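Local coordinates for protein BfpC (Escherichia coli, PDB 3VHJ) that is a membrane protein essential for type IV pilus biogenesis, represented here by its N-terminal cytoplasmic domain, which probably works with BfpD, at residues L6-G12 / A91-L97; Y16-L20 / N64-K68; M42-Y47 / A59-K63; H67-T73 / G158-E163; F85-F89 / A119-F123. The protein carries 1 engineered substitution. All blocks are in the same frame, centred on the assembly; numbering follows the deposited sequence.

Contact 1: L6-G12 / A91-L97; sequences LGVAVIG and ADNELWL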
# COMPACT_ATOMS: atom_id res chain seq x y z
N LEU A 6 -6.83 6.64 10.00
CA LEU A 6 -6.01 5.45 9.79
C LEU A 6 -5.42 5.38 8.39
O LEU A 6 -4.40 4.73 8.17
CB LEU A 6 -6.85 4.19 10.02
CG LEU A 6 -6.76 3.44 11.35
CD1 LEU A 6 -7.88 2.41 11.42
CD2 LEU A 6 -5.39 2.76 11.46
N GLY A 7 -6.07 6.05 7.44
CA GLY A 7 -5.60 6.01 6.07
C GLY A 7 -4.54 7.02 5.67
O GLY A 7 -4.18 7.09 4.49
N VAL A 8 -4.03 7.80 6.61
CA VAL A 8 -3.01 8.79 6.26
C VAL A 8 -1.74 8.62 7.08
O VAL A 8 -1.74 8.77 8.30
CB VAL A 8 -3.54 10.23 6.44
CG1 VAL A 8 -2.48 11.24 6.05
CG2 VAL A 8 -4.79 10.43 5.59
N ALA A 9 -0.64 8.32 6.39
CA ALA A 9 0.63 8.13 7.08
C ALA A 9 1.54 9.32 6.87
O ALA A 9 1.46 10.02 5.86
CB ALA A 9 1.30 6.86 6.58
N VAL A 10 2.41 9.57 7.84
CA VAL A 10 3.38 10.65 7.74
C VAL A 10 4.77 10.01 7.71
O VAL A 10 5.10 9.18 8.55
CB VAL A 10 3.34 11.61 8.96
CG1 VAL A 10 4.47 12.63 8.85
CG2 VAL A 10 2.00 12.32 9.02
N ILE A 11 5.55 10.38 6.71
CA ILE A 11 6.91 9.88 6.59
C ILE A 11 7.74 11.11 6.31
O ILE A 11 7.73 11.64 5.20
CB ILE A 11 7.05 8.88 5.42
CG1 ILE A 11 6.11 7.69 5.65
CG2 ILE A 11 8.49 8.39 5.32
CD1 ILE A 11 5.98 6.77 4.46
N GLY A 12 8.45 11.58 7.33
CA GLY A 12 9.26 12.77 7.17
C GLY A 12 8.34 13.98 7.04
O GLY A 12 7.48 14.21 7.89
N ALA A 91 5.24 4.38 10.93
CA ALA A 91 5.20 5.67 10.24
C ALA A 91 5.58 6.68 11.31
O ALA A 91 5.78 6.31 12.47
CB ALA A 91 3.81 5.95 9.70
N ASP A 92 5.66 7.96 10.96
CA ASP A 92 6.03 8.98 11.94
C ASP A 92 4.89 9.47 12.81
O ASP A 92 5.12 10.17 13.79
CB ASP A 92 6.66 10.19 11.24
CG ASP A 92 7.97 9.86 10.56
OD1 ASP A 92 8.54 8.79 10.86
OD2 ASP A 92 8.43 10.68 9.74
N ASN A 93 3.66 9.09 12.46
CA ASN A 93 2.50 9.55 13.20
C ASN A 93 1.72 8.50 14.00
O ASN A 93 0.50 8.41 13.89
CB ASN A 93 1.56 10.28 12.24
CG ASN A 93 1.09 9.40 11.10
OD1 ASN A 93 1.83 8.52 10.64
ND2 ASN A 93 -0.13 9.64 10.62
N GLU A 94 2.42 7.71 14.80
CA GLU A 94 1.77 6.70 15.64
C GLU A 94 1.01 5.66 14.83
O GLU A 94 0.01 5.11 15.29
CB GLU A 94 0.78 7.37 16.60
CG GLU A 94 1.21 8.72 17.16
CD GLU A 94 2.30 8.61 18.19
OE1 GLU A 94 2.56 9.61 18.89
OE2 GLU A 94 2.89 7.52 18.30
N LEU A 95 1.47 5.40 13.61
CA LEU A 95 0.78 4.43 12.77
C LEU A 95 1.76 3.36 12.31
O LEU A 95 2.93 3.65 12.08
CB LEU A 95 0.17 5.15 11.56
CG LEU A 95 -0.80 4.43 10.64
CD1 LEU A 95 -2.10 4.13 11.38
CD2 LEU A 95 -1.08 5.32 9.43
N TRP A 96 1.28 2.13 12.19
CA TRP A 96 2.11 1.03 11.72
C TRP A 96 1.63 0.60 10.35
O TRP A 96 0.43 0.47 10.12
CB TRP A 96 2.05 -0.14 12.70
CG TRP A 96 2.86 0.13 13.92
CD1 TRP A 96 2.46 0.83 15.03
CD2 TRP A 96 4.24 -0.19 14.11
NE1 TRP A 96 3.52 0.96 15.90
CE2 TRP A 96 4.62 0.34 15.36
CE3 TRP A 96 5.19 -0.88 13.35
CZ2 TRP A 96 5.91 0.21 15.86
CZ3 TRP A 96 6.48 -1.01 13.85
CH2 TRP A 96 6.83 -0.47 15.10
N LEU A 97 2.58 0.36 9.46
CA LEU A 97 2.27 -0.03 8.09
C LEU A 97 2.80 -1.42 7.75
O LEU A 97 3.89 -1.79 8.15
CB LEU A 97 2.90 0.98 7.12
CG LEU A 97 2.64 2.46 7.39
CD1 LEU A 97 3.46 3.30 6.41
CD2 LEU A 97 1.15 2.76 7.27

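Contact 2: Y16-L20 / N64-K68; sequences YAVNL and NIGHK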
# COMPACT_ATOMS: atom_id res chain seq x y z
N TYR A 16 1.00 10.54 3.12
CA TYR A 16 0.61 9.56 2.10
C TYR A 16 -0.66 8.83 2.47
O TYR A 16 -0.91 8.55 3.64
CB TYR A 16 1.69 8.51 1.94
CG TYR A 16 3.04 9.03 1.55
CD1 TYR A 16 3.38 9.19 0.21
CD2 TYR A 16 4.01 9.33 2.51
CE1 TYR A 16 4.65 9.63 -0.17
CE2 TYR A 16 5.28 9.77 2.14
CZ TYR A 16 5.59 9.91 0.80
OH TYR A 16 6.85 10.32 0.42
N ALA A 17 -1.43 8.48 1.45
CA ALA A 17 -2.65 7.72 1.64
C ALA A 17 -2.21 6.27 1.74
O ALA A 17 -1.51 5.77 0.85
CB ALA A 17 -3.58 7.91 0.44
N VAL A 18 -2.59 5.60 2.83
CA VAL A 18 -2.25 4.19 3.02
C VAL A 18 -3.53 3.41 3.32
O VAL A 18 -4.59 4.00 3.52
CB VAL A 18 -1.24 4.00 4.20
CG1 VAL A 18 0.08 4.68 3.88
CG2 VAL A 18 -1.82 4.57 5.49
N ASN A 19 -3.43 2.09 3.34
CA ASN A 19 -4.58 1.22 3.59
C ASN A 19 -5.63 1.36 2.50
O ASN A 19 -6.83 1.39 2.78
CB ASN A 19 -5.21 1.54 4.95
CG ASN A 19 -6.08 0.41 5.46
OD1 ASN A 19 -5.58 -0.61 5.91
ND2 ASN A 19 -7.39 0.58 5.36
N LEU A 20 -5.18 1.44 1.26
CA LEU A 20 -6.10 1.53 0.13
C LEU A 20 -6.44 0.12 -0.33
O LEU A 20 -5.74 -0.83 0.02
CB LEU A 20 -5.44 2.28 -1.03
CG LEU A 20 -5.10 3.75 -0.77
CD1 LEU A 20 -3.93 4.16 -1.63
CD2 LEU A 20 -6.31 4.62 -1.07
N ASN A 64 -13.84 7.22 4.94
CA ASN A 64 -14.10 7.03 6.36
C ASN A 64 -12.83 6.94 7.20
O ASN A 64 -12.89 7.12 8.42
CB ASN A 64 -14.96 5.79 6.59
CG ASN A 64 -16.39 5.99 6.13
OD1 ASN A 64 -16.93 7.09 6.20
ND2 ASN A 64 -17.02 4.92 5.66
N ILE A 65 -11.70 6.67 6.56
CA ILE A 65 -10.45 6.61 7.30
C ILE A 65 -9.52 7.76 6.92
O ILE A 65 -8.30 7.67 7.09
CB ILE A 65 -9.73 5.23 7.13
CG1 ILE A 65 -9.30 5.02 5.68
CG2 ILE A 65 -10.68 4.10 7.55
CD1 ILE A 65 -8.50 3.74 5.48
N GLY A 66 -10.10 8.84 6.40
CA GLY A 66 -9.32 10.02 6.06
C GLY A 66 -8.86 10.25 4.64
O GLY A 66 -8.24 11.27 4.36
N HIS A 67 -9.15 9.32 3.74
CA HIS A 67 -8.72 9.48 2.35
C HIS A 67 -9.44 10.66 1.69
O HIS A 67 -10.62 10.87 1.91
CB HIS A 67 -8.98 8.19 1.57
CG HIS A 67 -8.07 7.08 1.98
ND1 HIS A 67 -8.38 5.75 1.77
CD2 HIS A 67 -6.85 7.09 2.56
CE1 HIS A 67 -7.39 5.00 2.21
NE2 HIS A 67 -6.44 5.78 2.69
N LYS A 68 -8.70 11.42 0.89
CA LYS A 68 -9.25 12.58 0.21
C LYS A 68 -8.54 12.78 -1.11
O LYS A 68 -7.39 12.36 -1.28
CB LYS A 68 -9.07 13.84 1.07
CG LYS A 68 -10.01 13.95 2.28
CD LYS A 68 -9.59 15.09 3.21
CE LYS A 68 -9.58 16.45 2.52
NZ LYS A 68 -10.95 16.93 2.18

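Contact 3: M42-Y47 / A59-K63; sequences MSSKLY and AVGDK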
# COMPACT_ATOMS: atom_id res chain seq x y z
N MSE A 42 -17.51 -0.70 -3.38
CA MSE A 42 -17.13 -0.03 -2.14
C MSE A 42 -17.84 1.29 -1.91
O MSE A 42 -17.61 1.95 -0.90
CB MSE A 42 -15.61 0.20 -2.13
CG MSE A 42 -14.79 -1.06 -2.36
SE MSE A 42 -15.14 -2.48 -1.08
CE MSE A 42 -14.19 -1.73 0.41
N SER A 43 -18.69 1.68 -2.85
CA SER A 43 -19.41 2.95 -2.76
C SER A 43 -18.39 4.06 -2.52
O SER A 43 -18.56 4.90 -1.65
CB SER A 43 -20.42 2.91 -1.61
OG SER A 43 -21.38 1.89 -1.82
N SER A 44 -17.33 4.05 -3.32
CA SER A 44 -16.26 5.04 -3.21
C SER A 44 -16.09 5.82 -4.51
O SER A 44 -16.43 5.32 -5.59
CB SER A 44 -14.94 4.35 -2.87
OG SER A 44 -13.87 5.27 -2.89
N LYS A 45 -15.58 7.04 -4.40
CA LYS A 45 -15.34 7.88 -5.56
C LYS A 45 -13.85 8.21 -5.67
O LYS A 45 -13.43 8.92 -6.58
CB LYS A 45 -16.12 9.19 -5.46
CG LYS A 45 -17.63 9.04 -5.38
CD LYS A 45 -18.31 10.38 -5.61
CE LYS A 45 -17.95 11.41 -4.54
NZ LYS A 45 -18.54 11.07 -3.22
N LEU A 46 -13.06 7.70 -4.73
CA LEU A 46 -11.62 7.96 -4.69
C LEU A 46 -10.83 6.83 -5.32
O LEU A 46 -10.99 5.67 -4.95
CB LEU A 46 -11.17 8.16 -3.25
CG LEU A 46 -11.79 9.37 -2.52
CD1 LEU A 46 -11.33 9.38 -1.07
CD2 LEU A 46 -11.38 10.66 -3.22
N TYR A 47 -9.96 7.17 -6.26
CA TYR A 47 -9.17 6.15 -6.93
C TYR A 47 -7.87 6.68 -7.52
O TYR A 47 -7.63 7.88 -7.56
CB TYR A 47 -9.98 5.53 -8.07
CG TYR A 47 -10.18 6.50 -9.21
CD1 TYR A 47 -11.22 7.44 -9.18
CD2 TYR A 47 -9.30 6.53 -10.29
CE1 TYR A 47 -11.37 8.37 -10.20
CE2 TYR A 47 -9.44 7.46 -11.31
CZ TYR A 47 -10.48 8.38 -11.26
OH TYR A 47 -10.60 9.31 -12.26
N ALA A 59 -6.04 1.68 -7.09
CA ALA A 59 -6.27 1.77 -5.66
C ALA A 59 -7.61 2.47 -5.45
O ALA A 59 -7.94 3.42 -6.16
CB ALA A 59 -5.15 2.55 -4.99
N VAL A 60 -8.39 1.99 -4.49
CA VAL A 60 -9.67 2.61 -4.18
C VAL A 60 -9.58 3.13 -2.75
O VAL A 60 -9.22 2.38 -1.84
CB VAL A 60 -10.84 1.61 -4.32
CG1 VAL A 60 -12.12 2.20 -3.74
CG2 VAL A 60 -11.06 1.29 -5.79
N GLY A 61 -9.88 4.41 -2.56
CA GLY A 61 -9.80 5.01 -1.24
C GLY A 61 -11.06 4.89 -0.39
O GLY A 61 -12.14 4.58 -0.89
N ASP A 62 -10.90 5.13 0.90
CA ASP A 62 -12.01 5.07 1.85
C ASP A 62 -12.05 6.37 2.64
O ASP A 62 -11.24 6.58 3.53
CB ASP A 62 -11.82 3.91 2.82
CG ASP A 62 -12.97 3.79 3.82
OD1 ASP A 62 -13.87 4.66 3.81
OD2 ASP A 62 -12.96 2.83 4.61
N LYS A 63 -13.00 7.24 2.30
CA LYS A 63 -13.12 8.51 3.00
C LYS A 63 -13.34 8.37 4.50
O LYS A 63 -13.06 9.29 5.26
CB LYS A 63 -14.27 9.33 2.41
CG LYS A 63 -14.04 9.79 0.97
CD LYS A 63 -15.17 10.69 0.51
CE LYS A 63 -14.96 11.16 -0.92
NZ LYS A 63 -16.03 12.12 -1.32

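Contact 4: H67-T73 / G158-E163; sequences HKRGQVT and GKKLKE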
# COMPACT_ATOMS: atom_id res chain seq x y z
N HIS A 67 -9.15 9.32 3.74
CA HIS A 67 -8.72 9.48 2.35
C HIS A 67 -9.44 10.66 1.69
O HIS A 67 -10.62 10.87 1.91
CB HIS A 67 -8.98 8.19 1.57
CG HIS A 67 -8.07 7.08 1.98
ND1 HIS A 67 -8.38 5.75 1.77
CD2 HIS A 67 -6.85 7.09 2.56
CE1 HIS A 67 -7.39 5.00 2.21
NE2 HIS A 67 -6.44 5.78 2.69
N LYS A 68 -8.70 11.42 0.89
CA LYS A 68 -9.25 12.58 0.21
C LYS A 68 -8.54 12.78 -1.11
O LYS A 68 -7.39 12.36 -1.28
CB LYS A 68 -9.07 13.84 1.07
CG LYS A 68 -10.01 13.95 2.28
CD LYS A 68 -9.59 15.09 3.21
CE LYS A 68 -9.58 16.45 2.52
NZ LYS A 68 -10.95 16.93 2.18
N ARG A 69 -9.22 13.43 -2.06
CA ARG A 69 -8.65 13.70 -3.36
C ARG A 69 -7.33 14.46 -3.16
O ARG A 69 -7.21 15.28 -2.25
CB ARG A 69 -9.61 14.56 -4.19
CG ARG A 69 -9.13 14.86 -5.59
CD ARG A 69 -10.00 15.90 -6.31
NE ARG A 69 -9.41 16.30 -7.59
CZ ARG A 69 -9.36 15.53 -8.67
NH1 ARG A 69 -9.88 14.31 -8.66
NH2 ARG A 69 -8.78 15.98 -9.78
N GLY A 70 -6.34 14.17 -4.00
CA GLY A 70 -5.07 14.87 -3.90
C GLY A 70 -3.98 14.21 -3.07
O GLY A 70 -2.82 14.62 -3.14
N GLN A 71 -4.32 13.21 -2.27
CA GLN A 71 -3.30 12.56 -1.45
C GLN A 71 -2.50 11.59 -2.31
O GLN A 71 -3.06 10.86 -3.13
CB GLN A 71 -3.93 11.78 -0.29
CG GLN A 71 -4.67 12.63 0.70
CD GLN A 71 -5.48 11.80 1.67
OE1 GLN A 71 -5.82 10.65 1.39
NE2 GLN A 71 -5.82 12.38 2.82
N VAL A 72 -1.19 11.60 -2.12
CA VAL A 72 -0.31 10.69 -2.85
C VAL A 72 -0.38 9.34 -2.14
O VAL A 72 -0.22 9.28 -0.92
CB VAL A 72 1.16 11.16 -2.83
CG1 VAL A 72 2.04 10.16 -3.58
CG2 VAL A 72 1.26 12.56 -3.43
N THR A 73 -0.63 8.27 -2.89
CA THR A 73 -0.69 6.95 -2.28
C THR A 73 0.75 6.48 -2.07
O THR A 73 1.60 6.59 -2.96
CB THR A 73 -1.45 5.94 -3.17
OG1 THR A 73 -0.68 5.65 -4.34
CG2 THR A 73 -2.80 6.52 -3.59
N GLY A 158 4.81 9.83 -6.68
CA GLY A 158 3.64 8.98 -6.57
C GLY A 158 2.46 9.52 -7.36
O GLY A 158 2.54 10.57 -7.98
N LYS A 159 1.35 8.78 -7.32
CA LYS A 159 0.14 9.17 -8.01
C LYS A 159 -0.87 9.58 -6.94
O LYS A 159 -0.98 8.92 -5.90
CB LYS A 159 -0.42 7.99 -8.83
CG LYS A 159 0.54 7.42 -9.87
CD LYS A 159 0.81 8.41 -11.00
CE LYS A 159 -0.45 8.72 -11.79
NZ LYS A 159 -1.03 7.50 -12.44
N LYS A 160 -1.59 10.66 -7.19
CA LYS A 160 -2.56 11.16 -6.24
C LYS A 160 -3.95 10.57 -6.42
O LYS A 160 -4.34 10.17 -7.52
CB LYS A 160 -2.65 12.68 -6.34
CG LYS A 160 -1.38 13.43 -6.01
CD LYS A 160 -1.58 14.93 -6.20
CE LYS A 160 -0.37 15.73 -5.75
NZ LYS A 160 0.84 15.36 -6.52
N LEU A 161 -4.71 10.53 -5.33
CA LEU A 161 -6.07 10.03 -5.39
C LEU A 161 -6.90 11.03 -6.19
O LEU A 161 -6.76 12.24 -6.02
CB LEU A 161 -6.66 9.90 -3.98
CG LEU A 161 -6.10 8.78 -3.10
CD1 LEU A 161 -6.79 8.78 -1.74
CD2 LEU A 161 -6.32 7.45 -3.80
N LYS A 162 -7.73 10.52 -7.09
CA LYS A 162 -8.60 11.36 -7.91
C LYS A 162 -10.01 11.06 -7.43
O LYS A 162 -10.25 10.04 -6.79
CB LYS A 162 -8.44 11.01 -9.39
CG LYS A 162 -7.02 11.22 -9.91
CD LYS A 162 -6.82 10.70 -11.33
CE LYS A 162 -7.44 11.61 -12.38
NZ LYS A 162 -8.92 11.69 -12.29
N GLU A 163 -10.96 11.94 -7.73
CA GLU A 163 -12.32 11.72 -7.28
C GLU A 163 -13.33 11.62 -8.42
O GLU A 163 -13.17 12.26 -9.46
CB GLU A 163 -12.71 12.84 -6.31
CG GLU A 163 -14.07 12.67 -5.65
CD GLU A 163 -14.15 13.40 -4.32
OE1 GLU A 163 -13.56 14.50 -4.21
OE2 GLU A 163 -14.80 12.88 -3.39
O HOH W 1 -11.93 13.92 -1.27
O HOH W 2 -1.65 6.14 -6.57

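Contact 5: F85-F89 / A119-F123; sequences FCGLF and AKKFF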
# COMPACT_ATOMS: atom_id res chain seq x y z
N PHE A 85 9.00 -7.26 -2.49
CA PHE A 85 9.34 -6.92 -1.12
C PHE A 85 8.11 -6.76 -0.25
O PHE A 85 7.01 -6.51 -0.74
CB PHE A 85 10.12 -5.60 -1.09
CG PHE A 85 9.32 -4.41 -1.57
CD1 PHE A 85 8.55 -3.67 -0.68
CD2 PHE A 85 9.31 -4.06 -2.91
CE1 PHE A 85 7.78 -2.60 -1.12
CE2 PHE A 85 8.53 -2.98 -3.37
CZ PHE A 85 7.77 -2.25 -2.46
N CYS A 86 8.30 -6.91 1.05
CA CYS A 86 7.22 -6.74 2.01
C CYS A 86 7.88 -6.22 3.27
O CYS A 86 9.10 -6.26 3.41
CB CYS A 86 6.51 -8.07 2.29
SG CYS A 86 7.27 -9.07 3.58
N GLY A 87 7.08 -5.71 4.20
CA GLY A 87 7.67 -5.21 5.43
C GLY A 87 6.68 -4.62 6.40
O GLY A 87 5.57 -4.25 6.04
N LEU A 88 7.12 -4.56 7.66
CA LEU A 88 6.36 -3.99 8.76
C LEU A 88 7.14 -2.71 9.06
O LEU A 88 8.33 -2.76 9.35
CB LEU A 88 6.39 -4.93 9.96
CG LEU A 88 5.85 -4.42 11.30
CD1 LEU A 88 4.37 -4.11 11.19
CD2 LEU A 88 6.10 -5.49 12.37
N PHE A 89 6.47 -1.56 8.97
CA PHE A 89 7.14 -0.28 9.18
C PHE A 89 6.35 0.69 10.05
O PHE A 89 5.14 0.81 9.91
CB PHE A 89 7.34 0.44 7.85
CG PHE A 89 8.15 -0.31 6.84
CD1 PHE A 89 9.54 -0.21 6.83
CD2 PHE A 89 7.53 -1.04 5.83
CE1 PHE A 89 10.29 -0.82 5.83
CE2 PHE A 89 8.27 -1.66 4.83
CZ PHE A 89 9.65 -1.55 4.83
N ALA A 119 -0.51 -4.99 13.92
CA ALA A 119 0.30 -4.91 12.71
C ALA A 119 1.26 -6.09 12.64
O ALA A 119 1.42 -6.72 11.60
CB ALA A 119 1.08 -3.60 12.69
N LYS A 120 1.91 -6.39 13.77
CA LYS A 120 2.84 -7.51 13.84
C LYS A 120 2.09 -8.81 13.56
O LYS A 120 2.56 -9.65 12.79
CB LYS A 120 3.49 -7.56 15.24
CG LYS A 120 4.68 -8.52 15.34
CD LYS A 120 5.33 -8.47 16.73
CE LYS A 120 6.48 -9.46 16.83
NZ LYS A 120 7.20 -9.40 18.14
N LYS A 121 0.92 -8.96 14.16
CA LYS A 121 0.11 -10.16 13.96
C LYS A 121 -0.32 -10.34 12.50
O LYS A 121 -0.31 -11.46 11.98
CB LYS A 121 -1.12 -10.13 14.87
CG LYS A 121 -2.04 -11.34 14.74
CD LYS A 121 -3.19 -11.28 15.74
CE LYS A 121 -4.15 -12.45 15.56
NZ LYS A 121 -3.44 -13.76 15.62
N PHE A 122 -0.70 -9.25 11.84
CA PHE A 122 -1.12 -9.33 10.45
C PHE A 122 0.07 -9.72 9.58
O PHE A 122 -0.04 -10.56 8.69
CB PHE A 122 -1.66 -7.98 9.97
CG PHE A 122 -2.22 -8.01 8.58
CD1 PHE A 122 -3.50 -8.49 8.34
CD2 PHE A 122 -1.44 -7.60 7.50
CE1 PHE A 122 -4.01 -8.55 7.04
CE2 PHE A 122 -1.94 -7.66 6.20
CZ PHE A 122 -3.22 -8.14 5.97
N PHE A 123 1.20 -9.10 9.87
CA PHE A 123 2.45 -9.34 9.16
C PHE A 123 2.83 -10.82 9.18
O PHE A 123 3.08 -11.43 8.14
CB PHE A 123 3.55 -8.50 9.81
CG PHE A 123 4.91 -8.68 9.20
CD1 PHE A 123 5.16 -8.30 7.89
CD2 PHE A 123 5.96 -9.19 9.97
CE1 PHE A 123 6.43 -8.40 7.35
CE2 PHE A 123 7.24 -9.30 9.43
CZ PHE A 123 7.48 -8.90 8.12

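Contact 1: L6-G12 / A91-L97
Strand 8-11 is the outer strand of a small sheet, and its outward-facing polar atoms are met here largely by side chains rather than by another strand. N93 makes two of four bonds: its carboxamide imitates a peptide group, ND2 donating to V8 O at 3.0 Å while OD1 accepts from V10 N, also at 3.0 Å. A carboxamide suits this, carrying donor and acceptor side by side. Next along, the donor is backbone, D92 N to V10 O at 2.8 Å, where V10 and D92 come closest. The row ends at G12, whose N gives a short 2.6 Å bond to D92 OD2; its positive phi suits a glycine just beyond the strand. Within the 91-97 segment A91 N bonds to L95 O at 2.7 Å, closing the loop that presents N93. Beneath the polar row, A9 CB lies against A91 CB (4.1 Å), L95 CD2 (4.0 Å) and L97 CD2 (4.2 Å), a crowded place for which a small methyl is apt. L6 CD2 reaches L95 CD1 at 3.6 Å. A9 pairs through its backbone with Y16 of strand 14-17, L97 with F89 of strand 85-90, and I11 and L97 both rest on L74 of helix 74-77.

Contact 2: Y16-L20 / N64-K68
The backbones stay apart, with CA atoms nearest at A17 and H67 (6.4 Å) and wider at N19 and I65 (8.8 Å). Strand 14-17 has just ended, and N19 takes a left-handed conformation that asparagine tolerates well; in the loop 64-68, G66 has backbone angles that would press a CB against the preceding carbonyl. H67 spans the gap. Its NE2 donates to V18 O at 2.7 Å, and its ND1 accepts from D62 N, so both ring nitrogens are used. Above one ring face sits L20 CD2, 3.8 Å from the H67 centroid, a CH-pi contact, while A17 CB approaches H67 CD2 at 4.0 Å; a flat ring with two rim nitrogens fits such a buried slot. Farther out, I65 CD1 packs on N19 ND2 at 3.4 Å. N19 OD1 is held by S112 N, and N19 N by D110. A buried histidine thus joins two loops, tying the link between strand 14-17 of one sheet and strand 21-23 of another to the loop after strand 55-60.

Contact 3: M42-Y47 / A59-K63
Backbone bonding comes first. G61 N donates to L46 O at 2.9 Å, and one step on Y47 and V60 form an antiparallel non-hydrogen-bonded pair with CA atoms 4.5 Å apart, part of the hairpin of strands 46-52 and 55-60. Two CA-H...O contacts flank it, V60 CA to L46 O (3.4 Å) and Y47 CA to A59 O (3.1 Å). G61 suits the place because a CB would lie only 3.0 Å from L46 CB.

The side-chain hydrogen bonding belongs to S44. Its OG donates to G61 O at 2.7 Å and accepts from L46 N at 3.2 Å, the latter making an ST turn; a hydroxyl can do both at once. S44 lies just beyond the Schellman motif in which S43 ends helix 31-42, so the serine guides the chain from helix into strand.

Apolar contacts follow. M42, present as selenomethionine, brings CB to 4.3 Å from V60 CG1, and V60 also packs under L35, S38 and L39 of the helix. L46 CD1 meets the aliphatic stem of K63 at CG, 3.4 Å away.

Charge is the awkward part: K45 NZ and K63 NZ stand only 3.3 Å apart. Y47 OH hydrogen-bonds to K162 NZ. E163 of the same strand, 162-163, is salt-bridged to K63 NZ, which helps offset the repulsion between the two ammonium groups.

Contact 4: H67-T73 / G158-E163
This is a backbone pairing in which the C-terminal segment 158-163 runs against residues 67-73, across the boundary between two sheets. Three hydrogen bonds carry it: G70 N to L161 O (2.8 Å), L161 N to Q71 O (2.8 Å) and T73 N to K159 O (3.1 Å), with V72 bridged to K160. The pairing begins in a type II turn from K68 to Q71, where G70 occupies the third position with a positive phi that excludes most other residues. Q71 OE1 steadies the turn by accepting from K68 N at 3.0 Å. L161 points inward, its CD2 against T73 CG2 (3.6 Å) and CD1 against H67 CB (4.0 Å); a branched apolar chain fills the space well. G158 is equally apt, since a CB there would collide with V72 CG1. Water 2 joins T73 OG1 (2.5 Å) to K159 O (2.9 Å). R69 CG also packs on L161 O (3.6 Å), and water 1 accepts from R69 N at 2.9 Å. V72 pairs with A17 of strand 14-17 and K162 with Y47 of strand 46-52, so the two segments stitch the three-stranded mixed sheet to the antiparallel sheet, while L20 packs on H67, T73 and L161.

Contact 5: F85-F89 / A119-F123
F123 lays one face of its ring over L88, whose CB stands 4.1 Å from the F123 centroid and only 9° from the ring normal, a well-centred CH-pi contact. The same leucine then extends along the helix: L88 CD1 reaches A119 CB at 3.7 Å, and L88 CD2 comes within 4.1 Å of K120 CA. A119 and F123 are one helical turn apart, joined by the bond from F123 N to A119 O (3.0 Å), so together they present a small and a large residue to the strand; alanine lets the leucine come close and phenylalanine covers it. K120 contributes its backbone and CB, while its extended side chain leads away. Helix 116-127 here packs on one face of the mixed sheet ordered 107-113, 96-101, 85-90, 135-137, a topology consistent with the ribonuclease H-like fold of actin-like domains. The segment axes approach to 9.1 Å with their directions 160° apart, so helix and strand run nearly antiparallel. C86 projects toward the helix too, and its SG lies 3.9 Å from F123 CE1 and 5.2 Å from the F123 centroid, an oblique sulfur-aromatic contact. Between C86 and L88 comes G87, fully extended, where a CB would strike F89 CE2 at 2.6 Å. F123 touches V144 as well, and A119 meets W96 of strand 96-101 and F113 of strand 107-113.

In the fold
Contacts 2, 3 and 4 cluster with centres 9 to 10 Å apart, sharing H67 or its immediate partners, while contact 5 lies 23 Å, centre to centre, from contacts 3 and 4, on the opposite side of the chain's centre. Contact 1 connects the two regions: its centre is 11 Å from contact 2, touching it through paired strands 8-11 and 14-17, and 14 Å from contact 5, through strands 85-90 and 96-101. Along the chain, contact 3 is nested inside the loop of contact 2, itself inside contact 1; contact 5 is nested within contact 4, and contacts 1 and 4 cross. N-terminal, central and C-terminal segments thus interlock, binding three sheets into one compact cytoplasmic domain.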